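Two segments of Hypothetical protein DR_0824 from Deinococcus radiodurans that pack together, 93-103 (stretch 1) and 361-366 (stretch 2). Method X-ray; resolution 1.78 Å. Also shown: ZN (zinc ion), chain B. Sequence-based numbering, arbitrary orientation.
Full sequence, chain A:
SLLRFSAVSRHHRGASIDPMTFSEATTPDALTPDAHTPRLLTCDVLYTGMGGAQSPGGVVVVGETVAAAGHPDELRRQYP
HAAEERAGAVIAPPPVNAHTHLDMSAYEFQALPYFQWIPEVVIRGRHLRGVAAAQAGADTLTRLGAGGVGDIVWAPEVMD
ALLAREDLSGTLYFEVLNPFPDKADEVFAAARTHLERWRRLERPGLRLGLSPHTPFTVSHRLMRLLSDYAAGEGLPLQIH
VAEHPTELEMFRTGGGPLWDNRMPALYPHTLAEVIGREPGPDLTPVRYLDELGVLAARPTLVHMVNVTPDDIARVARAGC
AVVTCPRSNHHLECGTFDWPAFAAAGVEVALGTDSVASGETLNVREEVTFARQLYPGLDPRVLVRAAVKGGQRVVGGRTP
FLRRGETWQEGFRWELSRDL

Stretch 1 93-103: PPPVNAHTHLD
Stretch 2, residues 361-366: TLNVRE

Residues 93-103 run extended through Pro93, Pro94 and Pro95 (psi 160°, 136° and 155°) into short strands that turn a corner at His99; residues 361-366 form a loop leading into a helix. The register is set by Asn97 and Val364, whose CA atoms lie 5.8 Å apart. Val364 points toward the first stretch with chi1 t (169°), bringing CG1 to 3.9 Å from Pro95 CB and CG2 to 3.4 Å from Asn97 CA. Asn97 leaves its backbone sideways, but chi1 t (-170°) and chi2 -26° carry ND2 to 3.0 Å from Leu362 O, a weak hydrogen bond (129°) and the sole one across the contact. Leu362, m,t (-63°, 176°), places CD2 3.3 Å from Thr100 OG1 and CD1 4.0 Å from CD2 of Leu102, itself m,t.

Arg365 extends m,t,t with chi4 67°, laying CG 3.8 Å from Pro95 CG, and Pro95 CD covers one guanidinium face. Asn363, chi1 t (-169°), holds this arm: its OD1 caps Arg365 N at 3.0 Å and also accepts from Arg365 NH1 at 3.0 Å. Thr361 OG1 (chi1 p) accepts from Asn363 N at 3.2 Å and donates to Glu366 OE1 at 2.7 Å.

Beyond the contact, His99 (chi1 t) and His101 (chi1 m) bind zinc, each NE2 2.1 Å from ZN.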

# COMPACT_ATOMS: atom_id res chain seq x y z
N PRO A 93 4.38 15.15 -8.25
CA PRO A 93 2.97 15.21 -7.87
C PRO A 93 2.83 14.63 -6.46
O PRO A 93 3.73 13.92 -6.00
CB PRO A 93 2.30 14.32 -8.92
CG PRO A 93 3.18 14.51 -10.12
CD PRO A 93 4.56 14.44 -9.52
N PRO A 94 1.73 14.95 -5.76
CA PRO A 94 1.57 14.40 -4.41
C PRO A 94 1.59 12.88 -4.47
O PRO A 94 0.96 12.28 -5.35
CB PRO A 94 0.22 14.96 -3.96
CG PRO A 94 -0.51 15.17 -5.26
CD PRO A 94 0.56 15.75 -6.14
N PRO A 95 2.31 12.23 -3.55
CA PRO A 95 2.38 10.76 -3.54
C PRO A 95 1.09 10.05 -3.17
O PRO A 95 0.23 10.60 -2.48
CB PRO A 95 3.50 10.49 -2.55
CG PRO A 95 3.30 11.58 -1.54
CD PRO A 95 3.06 12.79 -2.41
N VAL A 96 0.97 8.82 -3.64
CA VAL A 96 -0.19 8.00 -3.35
C VAL A 96 0.12 7.13 -2.13
O VAL A 96 1.21 6.57 -2.02
CB VAL A 96 -0.51 7.06 -4.54
CG1 VAL A 96 -1.56 6.02 -4.12
CG2 VAL A 96 -1.00 7.87 -5.73
N ASN A 97 -0.83 7.05 -1.21
CA ASN A 97 -0.66 6.20 -0.04
C ASN A 97 -1.39 4.94 -0.45
O ASN A 97 -2.60 4.83 -0.26
CB ASN A 97 -1.33 6.81 1.19
CG ASN A 97 -0.95 6.08 2.46
OD1 ASN A 97 -0.61 4.89 2.43
ND2 ASN A 97 -1.02 6.77 3.59
N ALA A 98 -0.63 4.01 -1.03
CA ALA A 98 -1.17 2.77 -1.57
C ALA A 98 -1.69 1.74 -0.57
O ALA A 98 -2.28 0.74 -0.97
CB ALA A 98 -0.13 2.12 -2.49
N HIS A 99 -1.44 1.96 0.71
CA HIS A 99 -1.95 1.03 1.71
C HIS A 99 -2.03 1.63 3.10
O HIS A 99 -1.02 2.03 3.68
CB HIS A 99 -1.10 -0.24 1.79
CG HIS A 99 -1.66 -1.27 2.73
ND1 HIS A 99 -2.65 -2.16 2.35
CD2 HIS A 99 -1.43 -1.50 4.04
CE1 HIS A 99 -2.99 -2.89 3.39
NE2 HIS A 99 -2.27 -2.51 4.43
N THR A 100 -3.25 1.69 3.62
CA THR A 100 -3.48 2.17 4.97
C THR A 100 -4.82 1.63 5.45
O THR A 100 -5.56 0.99 4.68
CB THR A 100 -3.49 3.72 5.05
OG1 THR A 100 -3.58 4.12 6.43
CG2 THR A 100 -4.66 4.30 4.28
N HIS A 101 -5.11 1.85 6.72
CA HIS A 101 -6.39 1.44 7.31
C HIS A 101 -6.88 2.69 8.04
O HIS A 101 -6.25 3.11 9.01
CB HIS A 101 -6.21 0.32 8.34
CG HIS A 101 -5.75 -0.99 7.78
ND1 HIS A 101 -6.51 -2.13 7.84
CD2 HIS A 101 -4.57 -1.35 7.21
CE1 HIS A 101 -5.83 -3.15 7.35
NE2 HIS A 101 -4.64 -2.70 6.96
N LEU A 102 -7.97 3.29 7.57
CA LEU A 102 -8.51 4.48 8.24
C LEU A 102 -9.41 4.05 9.39
O LEU A 102 -9.72 4.85 10.28
CB LEU A 102 -9.27 5.36 7.25
CG LEU A 102 -8.41 5.92 6.11
CD1 LEU A 102 -9.21 6.95 5.33
CD2 LEU A 102 -7.15 6.57 6.67
N ASP A 103 -9.84 2.79 9.36
CA ASP A 103 -10.65 2.22 10.43
C ASP A 103 -10.20 0.77 10.57
O ASP A 103 -9.85 0.13 9.57
CB ASP A 103 -12.17 2.31 10.13
CG ASP A 103 -12.70 1.14 9.30
OD1 ASP A 103 -12.38 1.06 8.09
OD2 ASP A 103 -13.44 0.30 9.86
N THR A 361 2.35 8.22 10.59
CA THR A 361 1.49 9.18 9.90
C THR A 361 1.01 8.64 8.55
O THR A 361 1.49 7.62 8.07
CB THR A 361 2.22 10.51 9.62
OG1 THR A 361 3.10 10.33 8.50
CG2 THR A 361 3.02 10.95 10.84
N LEU A 362 0.07 9.36 7.94
CA LEU A 362 -0.50 8.99 6.65
C LEU A 362 0.24 9.66 5.50
O LEU A 362 -0.19 9.59 4.34
CB LEU A 362 -1.98 9.39 6.60
CG LEU A 362 -2.90 8.70 7.61
CD1 LEU A 362 -4.31 9.26 7.52
CD2 LEU A 362 -2.91 7.20 7.34
N ASN A 363 1.36 10.30 5.81
CA ASN A 363 2.16 11.02 4.82
C ASN A 363 3.26 10.16 4.18
O ASN A 363 4.31 9.95 4.78
CB ASN A 363 2.80 12.24 5.49
CG ASN A 363 3.43 13.17 4.49
OD1 ASN A 363 3.54 12.85 3.30
ND2 ASN A 363 3.87 14.34 4.96
N VAL A 364 3.01 9.70 2.96
CA VAL A 364 3.98 8.86 2.25
C VAL A 364 5.31 9.55 1.96
O VAL A 364 6.32 8.88 1.73
CB VAL A 364 3.37 8.32 0.92
CG1 VAL A 364 4.46 7.68 0.05
CG2 VAL A 364 2.31 7.29 1.23
N ARG A 365 5.34 10.88 1.98
CA ARG A 365 6.60 11.58 1.73
C ARG A 365 7.61 11.13 2.79
O ARG A 365 8.82 11.06 2.53
CB ARG A 365 6.41 13.10 1.84
CG ARG A 365 5.39 13.66 0.86
CD ARG A 365 5.25 15.16 1.06
NE ARG A 365 4.25 15.77 0.19
CZ ARG A 365 2.95 15.54 0.27
NH1 ARG A 365 2.46 14.71 1.19
NH2 ARG A 365 2.11 16.16 -0.55
N GLU A 366 7.11 10.82 3.97
CA GLU A 366 7.95 10.38 5.07
C GLU A 366 8.46 8.95 4.88
O GLU A 366 9.51 8.59 5.40
CB GLU A 366 7.18 10.54 6.38
CG GLU A 366 7.10 12.03 6.79
CD GLU A 366 6.04 12.33 7.84
OE1 GLU A 366 5.58 11.41 8.53
OE2 GLU A 366 5.68 13.52 7.97
ZN ZN B . -2.85 -3.45 6.26
O HOH W 1 -1.26 -3.52 7.09